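Local structure of uncharacterized protein (Vibrio parahaemolyticus, 1ZBP) at residues Leu13-Leu17 / Leu40-Asp44; Ile173-Ile178 / Leu255-Val260; Pro207-Ser213 / Leu236-Cys242. The protein is of unknown function but belongs to the ImpE family and is possibly an accessory protein of bacterial type VI secretion. All blocks are in the same frame, centred on the assembly; numbering follows the deposited sequence.

Interaction 1 (Leu13-Leu17 / Leu40-Asp44)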
ATOM      1  N   LEU A  13      -2.708  -8.370 -17.096  1.00 69.28           N
ATOM      2  CA  LEU A  13      -1.777  -8.896 -16.105  1.00 68.18           C
ATOM      3  C   LEU A  13      -1.658 -10.412 -16.181  1.00 67.64           C
ATOM      4  O   LEU A  13      -0.552 -10.942 -16.218  1.00 67.40           O
ATOM      5  CB  LEU A  13      -2.211  -8.485 -14.692  1.00 67.97           C
ATOM      6  CG  LEU A  13      -1.184  -8.723 -13.575  1.00 67.06           C
ATOM      7  CD1 LEU A  13       0.061  -7.888 -13.837  1.00 67.18           C
ATOM      8  CD2 LEU A  13      -1.784  -8.357 -12.230  1.00 66.12           C
ATOM      9  N   GLN A  14      -2.786 -11.113 -16.208  1.00 66.96           N
ATOM     10  CA  GLN A  14      -2.748 -12.566 -16.279  1.00 67.05           C
ATOM     11  C   GLN A  14      -1.973 -13.043 -17.507  1.00 67.85           C
ATOM     12  O   GLN A  14      -1.094 -13.901 -17.398  1.00 67.80           O
ATOM     13  CB  GLN A  14      -4.164 -13.137 -16.299  1.00 67.52           C
ATOM     14  CG  GLN A  14      -4.991 -12.762 -15.083  1.00 68.57           C
ATOM     15  CD  GLN A  14      -4.249 -12.993 -13.780  1.00 70.18           C
ATOM     16  OE1 GLN A  14      -3.344 -12.234 -13.427  1.00 70.11           O
ATOM     17  NE2 GLN A  14      -4.618 -14.051 -13.063  1.00 70.66           N
ATOM     18  N   GLN A  15      -2.294 -12.482 -18.673  1.00 67.61           N
ATOM     19  CA  GLN A  15      -1.618 -12.850 -19.917  1.00 67.33           C
ATOM     20  C   GLN A  15      -0.117 -12.581 -19.843  1.00 66.51           C
ATOM     21  O   GLN A  15       0.690 -13.395 -20.290  1.00 65.61           O
ATOM     22  CB  GLN A  15      -2.227 -12.083 -21.107  1.00 68.49           C
ATOM     23  CG  GLN A  15      -1.399 -12.148 -22.401  1.00 69.03           C
ATOM     24  CD  GLN A  15      -2.045 -11.410 -23.574  1.00 69.81           C
ATOM     25  OE1 GLN A  15      -2.514 -10.279 -23.431  1.00 70.81           O
ATOM     26  NE2 GLN A  15      -2.047 -12.041 -24.745  1.00 68.04           N
ATOM     27  N   ALA A  16       0.249 -11.433 -19.278  1.00 66.32           N
ATOM     28  CA  ALA A  16       1.652 -11.047 -19.145  1.00 66.10           C
ATOM     29  C   ALA A  16       2.435 -12.087 -18.344  1.00 65.88           C
ATOM     30  O   ALA A  16       3.615 -12.323 -18.615  1.00 65.53           O
ATOM     31  CB  ALA A  16       1.761  -9.675 -18.477  1.00 66.35           C
ATOM     32  N   LEU A  17       1.775 -12.707 -17.367  1.00 65.36           N
ATOM     33  CA  LEU A  17       2.404 -13.729 -16.538  1.00 65.65           C
ATOM     34  C   LEU A  17       2.660 -15.002 -17.345  1.00 65.84           C
ATOM     35  O   LEU A  17       3.730 -15.608 -17.243  1.00 65.83           O
ATOM     36  CB  LEU A  17       1.523 -14.039 -15.319  1.00 65.39           C
ATOM     37  CG  LEU A  17       1.387 -12.925 -14.271  1.00 65.43           C
ATOM     38  CD1 LEU A  17       0.381 -13.328 -13.198  1.00 64.60           C
ATOM     39  CD2 LEU A  17       2.749 -12.644 -13.650  1.00 65.57           C
ATOM     40  N   LEU A  40       5.721  -8.834 -11.462  1.00 42.89           N
ATOM     41  CA  LEU A  40       4.326  -8.986 -11.862  1.00 44.29           C
ATOM     42  C   LEU A  40       3.570  -9.961 -10.962  1.00 44.02           C
ATOM     43  O   LEU A  40       2.340 -10.055 -11.022  1.00 45.26           O
ATOM     44  CB  LEU A  40       4.244  -9.427 -13.330  1.00 45.98           C
ATOM     45  CG  LEU A  40       5.022  -8.530 -14.319  1.00 45.65           C
ATOM     46  CD1 LEU A  40       4.809  -9.013 -15.747  1.00 45.08           C
ATOM     47  CD2 LEU A  40       4.571  -7.080 -14.175  1.00 44.71           C
ATOM     48  N   LEU A  41       4.303 -10.693 -10.129  1.00 43.86           N
ATOM     49  CA  LEU A  41       3.681 -11.635  -9.194  1.00 43.85           C
ATOM     50  C   LEU A  41       3.224 -10.889  -7.938  1.00 43.07           C
ATOM     51  O   LEU A  41       2.196 -11.219  -7.334  1.00 39.65           O
ATOM     52  CB  LEU A  41       4.672 -12.737  -8.811  1.00 45.85           C
ATOM     53  CG  LEU A  41       4.732 -13.911  -9.797  1.00 47.77           C
ATOM     54  CD1 LEU A  41       5.876 -14.840  -9.421  1.00 49.52           C
ATOM     55  CD2 LEU A  41       3.402 -14.668  -9.788  1.00 46.57           C
ATOM     56  N   CYS A  42       3.998  -9.880  -7.547  1.00 42.97           N
ATOM     57  CA  CYS A  42       3.649  -9.082  -6.377  1.00 43.71           C
ATOM     58  C   CYS A  42       2.430  -8.209  -6.690  1.00 42.90           C
ATOM     59  O   CYS A  42       1.565  -8.004  -5.833  1.00 42.04           O
ATOM     60  CB  CYS A  42       4.835  -8.222  -5.951  1.00 42.62           C
ATOM     61  SG  CYS A  42       6.204  -9.214  -5.340  1.00 43.70           S
ATOM     62  N   ILE A  43       2.361  -7.713  -7.923  1.00 41.84           N
ATOM     63  CA  ILE A  43       1.241  -6.890  -8.344  1.00 40.72           C
ATOM     64  C   ILE A  43      -0.044  -7.726  -8.326  1.00 41.24           C
ATOM     65  O   ILE A  43      -1.112  -7.234  -7.964  1.00 40.83           O
ATOM     66  CB  ILE A  43       1.459  -6.329  -9.771  1.00 39.76           C
ATOM     67  CG1 ILE A  43       2.694  -5.434  -9.803  1.00 35.21           C
ATOM     68  CG2 ILE A  43       0.241  -5.523 -10.205  1.00 39.98           C
ATOM     69  CD1 ILE A  43       3.030  -4.916 -11.177  1.00 35.22           C
ATOM     70  N   ASP A  44       0.068  -8.994  -8.710  1.00 41.98           N
ATOM     71  CA  ASP A  44      -1.085  -9.883  -8.741  1.00 42.85           C
ATOM     72  C   ASP A  44      -1.507 -10.262  -7.332  1.00 43.39           C
ATOM     73  O   ASP A  44      -2.647 -10.675  -7.097  1.00 43.58           O
ATOM     74  CB  ASP A  44      -0.750 -11.147  -9.533  1.00 44.70           C
ATOM     75  CG  ASP A  44      -1.908 -12.126  -9.592  1.00 47.19           C
ATOM     76  OD1 ASP A  44      -2.208 -12.771  -8.562  1.00 50.45           O
ATOM     77  OD2 ASP A  44      -2.522 -12.252 -10.672  1.00 48.28           O
TER

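Interaction 2 (Ile173-Ile178 / Leu255-Val260)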
ATOM      1  N   ILE A 173       2.508  12.653  10.466  1.00 28.06           N
ATOM      2  CA  ILE A 173       3.470  12.968   9.414  1.00 28.28           C
ATOM      3  C   ILE A 173       3.930  14.417   9.440  1.00 29.12           C
ATOM      4  O   ILE A 173       3.114  15.336   9.532  1.00 31.33           O
ATOM      5  CB  ILE A 173       2.888  12.691   7.998  1.00 27.81           C
ATOM      6  CG1 ILE A 173       2.590  11.198   7.820  1.00 27.98           C
ATOM      7  CG2 ILE A 173       3.862  13.165   6.943  1.00 27.78           C
ATOM      8  CD1 ILE A 173       1.734  10.883   6.610  1.00 26.55           C
ATOM      9  N   ASN A 174       5.248  14.605   9.349  1.00 29.67           N
ATOM     10  CA  ASN A 174       5.863  15.924   9.301  1.00 27.99           C
ATOM     11  C   ASN A 174       6.227  16.203   7.827  1.00 27.08           C
ATOM     12  O   ASN A 174       5.834  17.223   7.270  1.00 25.31           O
ATOM     13  CB  ASN A 174       7.115  15.971  10.181  1.00 31.61           C
ATOM     14  CG  ASN A 174       6.819  15.681  11.657  1.00 31.55           C
ATOM     15  OD1 ASN A 174       5.930  16.283  12.270  1.00 32.64           O
ATOM     16  ND2 ASN A 174       7.580  14.757  12.228  1.00 28.65           N
ATOM     17  N   THR A 175       6.985  15.310   7.200  1.00 26.12           N
ATOM     18  CA  THR A 175       7.312  15.475   5.785  1.00 26.51           C
ATOM     19  C   THR A 175       7.074  14.136   5.098  1.00 26.73           C
ATOM     20  O   THR A 175       7.202  13.081   5.719  1.00 25.30           O
ATOM     21  CB  THR A 175       8.795  15.894   5.534  1.00 28.12           C
ATOM     22  OG1 THR A 175       9.670  14.956   6.170  1.00 28.59           O
ATOM     23  CG2 THR A 175       9.069  17.314   6.059  1.00 25.69           C
ATOM     24  N   LEU A 176       6.712  14.166   3.821  1.00 28.33           N
ATOM     25  CA  LEU A 176       6.491  12.914   3.089  1.00 29.66           C
ATOM     26  C   LEU A 176       6.825  13.178   1.635  1.00 30.05           C
ATOM     27  O   LEU A 176       6.460  14.210   1.082  1.00 30.18           O
ATOM     28  CB  LEU A 176       5.030  12.445   3.233  1.00 30.41           C
ATOM     29  CG  LEU A 176       4.611  11.031   2.797  1.00 30.94           C
ATOM     30  CD1 LEU A 176       4.370  11.018   1.327  1.00 32.06           C
ATOM     31  CD2 LEU A 176       5.668   9.999   3.191  1.00 32.02           C
ATOM     32  N   GLU A 177       7.545  12.256   1.020  1.00 31.66           N
ATOM     33  CA  GLU A 177       7.912  12.420  -0.373  1.00 33.70           C
ATOM     34  C   GLU A 177       7.678  11.116  -1.114  1.00 32.52           C
ATOM     35  O   GLU A 177       8.192  10.062  -0.726  1.00 31.24           O
ATOM     36  CB  GLU A 177       9.382  12.837  -0.495  1.00 38.59           C
ATOM     37  CG  GLU A 177       9.869  13.038  -1.936  1.00 46.95           C
ATOM     38  CD  GLU A 177      11.397  13.067  -2.067  1.00 52.87           C
ATOM     39  OE1 GLU A 177      11.888  13.147  -3.225  1.00 53.46           O
ATOM     40  OE2 GLU A 177      12.104  13.006  -1.025  1.00 54.69           O
ATOM     41  N   ILE A 178       6.882  11.190  -2.172  1.00 31.16           N
ATOM     42  CA  ILE A 178       6.596  10.011  -2.971  1.00 31.69           C
ATOM     43  C   ILE A 178       7.424  10.108  -4.241  1.00 31.41           C
ATOM     44  O   ILE A 178       7.268  11.036  -5.028  1.00 30.96           O
ATOM     45  CB  ILE A 178       5.114   9.940  -3.319  1.00 31.97           C
ATOM     46  CG1 ILE A 178       4.290  10.077  -2.034  1.00 29.60           C
ATOM     47  CG2 ILE A 178       4.800   8.608  -3.997  1.00 30.24           C
ATOM     48  CD1 ILE A 178       2.810  10.004  -2.258  1.00 34.95           C
ATOM     49  N   LEU A 255       0.383  12.951  -6.025  1.00 38.26           N
ATOM     50  CA  LEU A 255       0.933  13.532  -4.809  1.00 36.62           C
ATOM     51  C   LEU A 255       2.443  13.288  -4.791  1.00 34.88           C
ATOM     52  O   LEU A 255       2.884  12.139  -4.834  1.00 32.94           O
ATOM     53  CB  LEU A 255       0.287  12.887  -3.579  1.00 36.31           C
ATOM     54  CG  LEU A 255       0.793  13.391  -2.226  1.00 38.34           C
ATOM     55  CD1 LEU A 255       0.387  14.852  -2.038  1.00 39.40           C
ATOM     56  CD2 LEU A 255       0.232  12.532  -1.104  1.00 39.90           C
ATOM     57  N   GLN A 256       3.223  14.367  -4.733  1.00 32.89           N
ATOM     58  CA  GLN A 256       4.682  14.260  -4.688  1.00 33.53           C
ATOM     59  C   GLN A 256       5.222  14.445  -3.270  1.00 32.34           C
ATOM     60  O   GLN A 256       6.063  13.666  -2.828  1.00 32.61           O
ATOM     61  CB  GLN A 256       5.365  15.292  -5.602  1.00 35.26           C
ATOM     62  CG  GLN A 256       5.394  14.954  -7.084  1.00 38.48           C
ATOM     63  CD  GLN A 256       4.050  15.165  -7.756  1.00 42.45           C
ATOM     64  OE1 GLN A 256       3.447  16.238  -7.643  1.00 42.88           O
ATOM     65  NE2 GLN A 256       3.572  14.140  -8.466  1.00 42.27           N
ATOM     66  N   ASN A 257       4.757  15.472  -2.564  1.00 30.92           N
ATOM     67  CA  ASN A 257       5.231  15.717  -1.205  1.00 33.35           C
ATOM     68  C   ASN A 257       4.170  16.272  -0.257  1.00 33.28           C
ATOM     69  O   ASN A 257       3.221  16.944  -0.663  1.00 33.14           O
ATOM     70  CB  ASN A 257       6.411  16.702  -1.194  1.00 36.86           C
ATOM     71  CG  ASN A 257       6.981  16.963  -2.575  1.00 42.15           C
ATOM     72  OD1 ASN A 257       7.858  16.231  -3.053  1.00 44.82           O
ATOM     73  ND2 ASN A 257       6.479  18.010  -3.234  1.00 40.92           N
ATOM     74  N   LEU A 258       4.345  15.970   1.019  1.00 33.32           N
ATOM     75  CA  LEU A 258       3.465  16.480   2.052  1.00 34.74           C
ATOM     76  C   LEU A 258       4.340  17.206   3.063  1.00 34.71           C
ATOM     77  O   LEU A 258       5.380  16.694   3.464  1.00 37.00           O
ATOM     78  CB  LEU A 258       2.712  15.350   2.752  1.00 35.13           C
ATOM     79  CG  LEU A 258       1.439  14.829   2.091  1.00 35.58           C
ATOM     80  CD1 LEU A 258       0.865  13.705   2.949  1.00 35.57           C
ATOM     81  CD2 LEU A 258       0.434  15.958   1.939  1.00 33.21           C
ATOM     82  N   GLN A 259       3.914  18.398   3.460  1.00 36.13           N
ATOM     83  CA  GLN A 259       4.621  19.220   4.446  1.00 37.18           C
ATOM     84  C   GLN A 259       3.583  19.653   5.481  1.00 34.74           C
ATOM     85  O   GLN A 259       2.718  20.472   5.171  1.00 33.09           O
ATOM     86  CB  GLN A 259       5.223  20.452   3.768  1.00 39.93           C
ATOM     87  CG  GLN A 259       6.733  20.447   3.701  1.00 45.05           C
ATOM     88  CD  GLN A 259       7.376  20.805   5.035  1.00 48.05           C
ATOM     89  OE1 GLN A 259       6.754  20.659   6.091  1.00 48.36           O
ATOM     90  NE2 GLN A 259       8.628  21.271   4.990  1.00 46.87           N
ATOM     91  N   VAL A 260       3.670  19.104   6.692  1.00 31.46           N
ATOM     92  CA  VAL A 260       2.721  19.410   7.768  1.00 30.21           C
ATOM     93  C   VAL A 260       2.715  20.886   8.177  1.00 30.43           C
ATOM     94  O   VAL A 260       3.750  21.556   8.186  1.00 30.00           O
ATOM     95  CB  VAL A 260       3.015  18.528   9.030  1.00 31.29           C
ATOM     96  CG1 VAL A 260       4.329  18.970   9.707  1.00 28.92           C
ATOM     97  CG2 VAL A 260       1.865  18.609  10.017  1.00 27.14           C
TER

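Interaction 3 (Pro207-Ser213 / Leu236-Cys242)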
ATOM      1  N   PRO A 207       2.185   1.030  -0.317  1.00 24.62           N
ATOM      2  CA  PRO A 207       1.402   0.380  -1.363  1.00 24.94           C
ATOM      3  C   PRO A 207       0.535   1.485  -1.985  1.00 25.46           C
ATOM      4  O   PRO A 207      -0.168   2.204  -1.283  1.00 23.09           O
ATOM      5  CB  PRO A 207       0.609  -0.691  -0.593  1.00 22.93           C
ATOM      6  CG  PRO A 207       0.475  -0.119   0.772  1.00 21.41           C
ATOM      7  CD  PRO A 207       1.856   0.489   1.010  1.00 23.88           C
HETATM    8  N   MSE A 208       0.624   1.624  -3.303  1.00 28.29           N
HETATM    9  CA  MSE A 208      -0.088   2.645  -4.066  1.00 31.47           C
HETATM   10  C   MSE A 208      -1.528   2.254  -4.424  1.00 32.37           C
HETATM   11  O   MSE A 208      -2.272   3.064  -4.964  1.00 34.16           O
HETATM   12  CB  MSE A 208       0.711   2.932  -5.348  1.00 35.27           C
HETATM   13  CG  MSE A 208       1.054   4.388  -5.610  1.00 39.29           C
HETATM   14 SE   MSE A 208       1.842   5.355  -4.115  1.00 49.14          SE
HETATM   15  CE  MSE A 208       1.723   7.135  -4.911  1.00 45.49           C
ATOM     16  N   THR A 209      -1.919   1.022  -4.109  1.00 33.01           N
ATOM     17  CA  THR A 209      -3.261   0.527  -4.425  1.00 32.20           C
ATOM     18  C   THR A 209      -3.958  -0.015  -3.173  1.00 29.79           C
ATOM     19  O   THR A 209      -3.297  -0.392  -2.220  1.00 29.00           O
ATOM     20  CB  THR A 209      -3.177  -0.604  -5.475  1.00 34.15           C
ATOM     21  OG1 THR A 209      -4.483  -0.868  -6.002  1.00 42.07           O
ATOM     22  CG2 THR A 209      -2.638  -1.867  -4.847  1.00 31.21           C
ATOM     23  N   TYR A 210      -5.286  -0.049  -3.165  1.00 28.70           N
ATOM     24  CA  TYR A 210      -5.998  -0.570  -2.002  1.00 28.74           C
ATOM     25  C   TYR A 210      -5.809  -2.068  -1.835  1.00 28.68           C
ATOM     26  O   TYR A 210      -5.545  -2.769  -2.796  1.00 28.57           O
ATOM     27  CB  TYR A 210      -7.489  -0.233  -2.089  1.00 27.63           C
ATOM     28  CG  TYR A 210      -7.748   1.232  -1.890  1.00 27.08           C
ATOM     29  CD1 TYR A 210      -7.401   1.864  -0.687  1.00 25.71           C
ATOM     30  CD2 TYR A 210      -8.263   2.009  -2.916  1.00 22.88           C
ATOM     31  CE1 TYR A 210      -7.558   3.230  -0.523  1.00 23.42           C
ATOM     32  CE2 TYR A 210      -8.420   3.368  -2.758  1.00 24.00           C
ATOM     33  CZ  TYR A 210      -8.069   3.970  -1.566  1.00 24.46           C
ATOM     34  OH  TYR A 210      -8.252   5.321  -1.428  1.00 25.37           O
ATOM     35  N   VAL A 211      -5.967  -2.553  -0.607  1.00 32.43           N
ATOM     36  CA  VAL A 211      -5.783  -3.968  -0.307  1.00 33.50           C
ATOM     37  C   VAL A 211      -6.833  -4.884  -0.942  1.00 35.35           C
ATOM     38  O   VAL A 211      -6.540  -6.037  -1.270  1.00 37.26           O
ATOM     39  CB  VAL A 211      -5.713  -4.204   1.238  1.00 30.47           C
ATOM     40  CG1 VAL A 211      -7.086  -4.032   1.876  1.00 28.65           C
ATOM     41  CG2 VAL A 211      -5.138  -5.575   1.530  1.00 29.63           C
ATOM     42  N   ASP A 212      -8.041  -4.371  -1.141  1.00 36.34           N
ATOM     43  CA  ASP A 212      -9.103  -5.170  -1.745  1.00 40.12           C
ATOM     44  C   ASP A 212      -9.092  -5.209  -3.277  1.00 40.48           C
ATOM     45  O   ASP A 212      -9.854  -5.964  -3.875  1.00 41.09           O
ATOM     46  CB  ASP A 212     -10.476  -4.680  -1.271  1.00 39.17           C
ATOM     47  CG  ASP A 212     -10.753  -5.035   0.170  1.00 41.82           C
ATOM     48  OD1 ASP A 212     -10.790  -6.245   0.492  1.00 45.47           O
ATOM     49  OD2 ASP A 212     -10.932  -4.110   0.995  1.00 42.41           O
ATOM     50  N   SER A 213      -8.237  -4.419  -3.919  1.00 41.85           N
ATOM     51  CA  SER A 213      -8.208  -4.410  -5.380  1.00 45.39           C
ATOM     52  C   SER A 213      -8.188  -5.832  -5.952  1.00 46.59           C
ATOM     53  O   SER A 213      -7.360  -6.662  -5.559  1.00 48.54           O
ATOM     54  CB  SER A 213      -7.028  -3.570  -5.894  1.00 44.09           C
ATOM     55  OG  SER A 213      -5.839  -3.853  -5.205  1.00 47.97           O
ATOM     56  N   LEU A 236     -15.268   1.097   0.792  1.00 40.54           N
ATOM     57  CA  LEU A 236     -13.899   0.603   0.688  1.00 37.25           C
ATOM     58  C   LEU A 236     -13.390   0.968  -0.693  1.00 34.13           C
ATOM     59  O   LEU A 236     -14.157   1.401  -1.529  1.00 37.43           O
ATOM     60  CB  LEU A 236     -13.842  -0.908   0.878  1.00 33.73           C
ATOM     61  CG  LEU A 236     -14.272  -1.429   2.242  1.00 36.61           C
ATOM     62  CD1 LEU A 236     -13.940  -2.917   2.318  1.00 37.13           C
ATOM     63  CD2 LEU A 236     -13.565  -0.671   3.359  1.00 34.88           C
ATOM     64  N   GLY A 237     -12.102   0.795  -0.944  1.00 32.85           N
ATOM     65  CA  GLY A 237     -11.582   1.157  -2.247  1.00 30.88           C
ATOM     66  C   GLY A 237     -11.038  -0.002  -3.043  1.00 30.34           C
ATOM     67  O   GLY A 237     -10.829  -1.092  -2.512  1.00 29.86           O
ATOM     68  N   LEU A 238     -10.815   0.241  -4.327  1.00 29.73           N
ATOM     69  CA  LEU A 238     -10.282  -0.771  -5.221  1.00 31.82           C
ATOM     70  C   LEU A 238      -9.433  -0.046  -6.256  1.00 31.33           C
ATOM     71  O   LEU A 238      -9.904   0.876  -6.936  1.00 32.36           O
ATOM     72  CB  LEU A 238     -11.412  -1.535  -5.918  1.00 33.63           C
ATOM     73  CG  LEU A 238     -12.449  -2.235  -5.036  1.00 37.44           C
ATOM     74  CD1 LEU A 238     -13.571  -2.803  -5.891  1.00 37.24           C
ATOM     75  CD2 LEU A 238     -11.780  -3.331  -4.241  1.00 38.39           C
ATOM     76  N   GLY A 239      -8.178  -0.454  -6.372  1.00 27.78           N
ATOM     77  CA  GLY A 239      -7.303   0.188  -7.331  1.00 28.13           C
ATOM     78  C   GLY A 239      -6.533   1.348  -6.724  1.00 27.15           C
ATOM     79  O   GLY A 239      -6.336   1.386  -5.517  1.00 25.82           O
ATOM     80  N   LEU A 240      -6.118   2.292  -7.570  1.00 25.39           N
ATOM     81  CA  LEU A 240      -5.334   3.469  -7.175  1.00 25.78           C
ATOM     82  C   LEU A 240      -5.960   4.287  -6.030  1.00 27.00           C
ATOM     83  O   LEU A 240      -7.124   4.623  -6.075  1.00 30.26           O
ATOM     84  CB  LEU A 240      -5.138   4.356  -8.416  1.00 23.73           C
ATOM     85  CG  LEU A 240      -4.151   5.514  -8.273  1.00 22.60           C
ATOM     86  CD1 LEU A 240      -2.734   4.945  -8.115  1.00 17.74           C
ATOM     87  CD2 LEU A 240      -4.240   6.433  -9.486  1.00 12.31           C
ATOM     88  N   LYS A 241      -5.187   4.612  -5.002  1.00 27.90           N
ATOM     89  CA  LYS A 241      -5.727   5.386  -3.898  1.00 27.56           C
ATOM     90  C   LYS A 241      -6.063   6.810  -4.342  1.00 27.20           C
ATOM     91  O   LYS A 241      -5.422   7.362  -5.241  1.00 26.43           O
ATOM     92  CB  LYS A 241      -4.733   5.394  -2.724  1.00 29.68           C
ATOM     93  CG  LYS A 241      -4.445   3.996  -2.142  1.00 28.22           C
ATOM     94  CD  LYS A 241      -3.564   4.036  -0.887  1.00 24.14           C
ATOM     95  CE  LYS A 241      -3.302   2.622  -0.338  1.00 23.42           C
ATOM     96  NZ  LYS A 241      -2.480   2.637   0.922  1.00 25.76           N
ATOM     97  N   CYS A 242      -7.070   7.400  -3.705  1.00 26.19           N
ATOM     98  CA  CYS A 242      -7.526   8.757  -4.029  1.00 28.78           C
ATOM     99  C   CYS A 242      -7.695   9.316  -2.610  1.00 25.70           C
ATOM    100  O   CYS A 242      -8.270   8.653  -1.769  1.00 26.25           O
ATOM    101  CB  CYS A 242      -8.879   8.693  -4.807  1.00 30.41           C
ATOM    102  SG  CYS A 242      -9.256   9.975  -6.151  1.00 41.31           S
TER
HETATM  103  O   HOH W   1      -9.612  -1.928  -0.157  1.00 38.35           O

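Interaction 1 (Leu13-Leu17 / Leu40-Asp44)
Leu17 lays its CD2 methyl against the side chain of Leu40, with Leu17 CD2 3.6 Å from Leu40 CB. This is the tightest apolar touch between the two segments. The CA-to-CB bond of Leu17 points sideways, but the end of the side chain swings in. One helical turn earlier, the CA-to-CB bond of Leu13 points toward 40-44. Leu13 CD2 lies 4.0 Å from Ile43 CG2 and 3.9 Å from Asp44 CA. The Ala16 methyl adds a small contact, Ala16 CB lying 4.1 Å from Leu40 CD1. The short axes run roughly antiparallel, at 147°, and come no closer than 10.4 Å. At that spacing the leucine side chains bridge the gap and the backbones stay apart. Helices 13-25 and 31-44 follow each other in the chain, so the pair is an antiparallel helical hairpin in the N-terminal helical region. Helix 47-60 flanks it at Leu41, and helix 216-219 covers Leu13 and Ile43. Lys219 also donates a hydrogen bond to the backbone O of Asp44. Asp44 is packed into the contact, its OD2 4.0 Å from Leu17 CD1. Leu13, Leu17 and Leu40 carry most of the rest, so the contact is chiefly nonpolar and rests on exclusion of water.

Interaction 2 (Ile173-Ile178 / Leu255-Val260)
Ile173 starts the contact with its carbonyl O, 3.2 Å from Val260 CB. The chain turns a corner at Asn174, whose O accepts a nearly straight hydrogen bond from Val260 N at 2.9 Å. Its side-chain amide instead bonds to Asp197. Thr175 faces Gln259 in a non-hydrogen-bonded antiparallel pair, and Thr175 CA makes a CA-H...O contact with Leu258 O at 3.3 Å. Leu176 and Leu258 form the hydrogen-bonded pair. Leu176 N lies 2.9 Å from Leu258 O, and Leu258 N lies 2.8 Å from Leu176 O. Their CB atoms touch at 3.7 Å on the buried face. Glu177 pairs with Asn257 on the more exposed face, beside Thr175 and Gln259. Ile178 N then bonds to Gln256 O at 2.7 Å, and Ile178 CD1 packs 3.8 Å from Leu255 CD2. These are two inner strands of the large antiparallel sheet: strand 189-196 flanks 173-178, and strand 135-137 flanks 257-260, with Phe135 and Trp243 packing on Leu258.

Interaction 3 (Pro207-Ser213 / Leu236-Cys242)
Leu236 lies near the start of strand 235-239, the partner of 224-228 in a two-stranded antiparallel sheet. The contact ties this strand to the loop after strand 202-207, which makes a type I beta turn from Tyr210 to Ser213; the Tyr210 ring is the main packing element. Leu236 CD1 touches Asp212 OD2 at 3.5 Å, an oxygen that also forms a salt bridge with Arg151. Gly237 lies against the Tyr210 ring, with its N over one face. A CB here would clash with that ring. A water accepts from Asp212 N at 3.1 Å and lies 2.8 Å from both Gly237 O and Asp212 OD2, within reach of each. Leu238 reaches the turn with its tip, CD2 lying 3.3 Å from Asp212 O. Gly239 has backbone angles that by themselves call for glycine. Its O accepts a hydrogen bond from Tyr210 N at 2.9 Å. Leu240 makes the single backbone bridge, opposite Thr209, with CA atoms 4.5 Å apart. Lys241 N bonds weakly, at 3.3 Å, to the O of Met208, which is a selenomethionine. Lys241 NZ makes a salt bridge with Glu157 and a weak bond to Pro207 O. Cys242 N donates a weak hydrogen bond to Tyr210 OH, which is also bonded to Asp147. On the ring face away from Gly237 N, Lys241 CG makes a CH-pi contact 3.8 Å from the Tyr210 centroid.

Interaction 1 comes first along the chain and lies in the N-terminal helices. Interactions 2 and 3 both lie in the ImpE-family part of the chain. Interaction 3 forms between residues that lie between the two strands of interaction 2. The centres of interactions 1 and 2 are about 30 Å apart, on opposite sides of the chain's centre. Interaction 3 lies between them in space, about 17 Å from interaction 1 and about 19 Å from interaction 2, centre to centre. It touches interaction 2 through Ile178 CG2 and Met208 CE, 3.5 Å apart. Helix 216-219 packs on residues of both interactions 1 and 3, so it links the helical region to the beta-rich part of the protein.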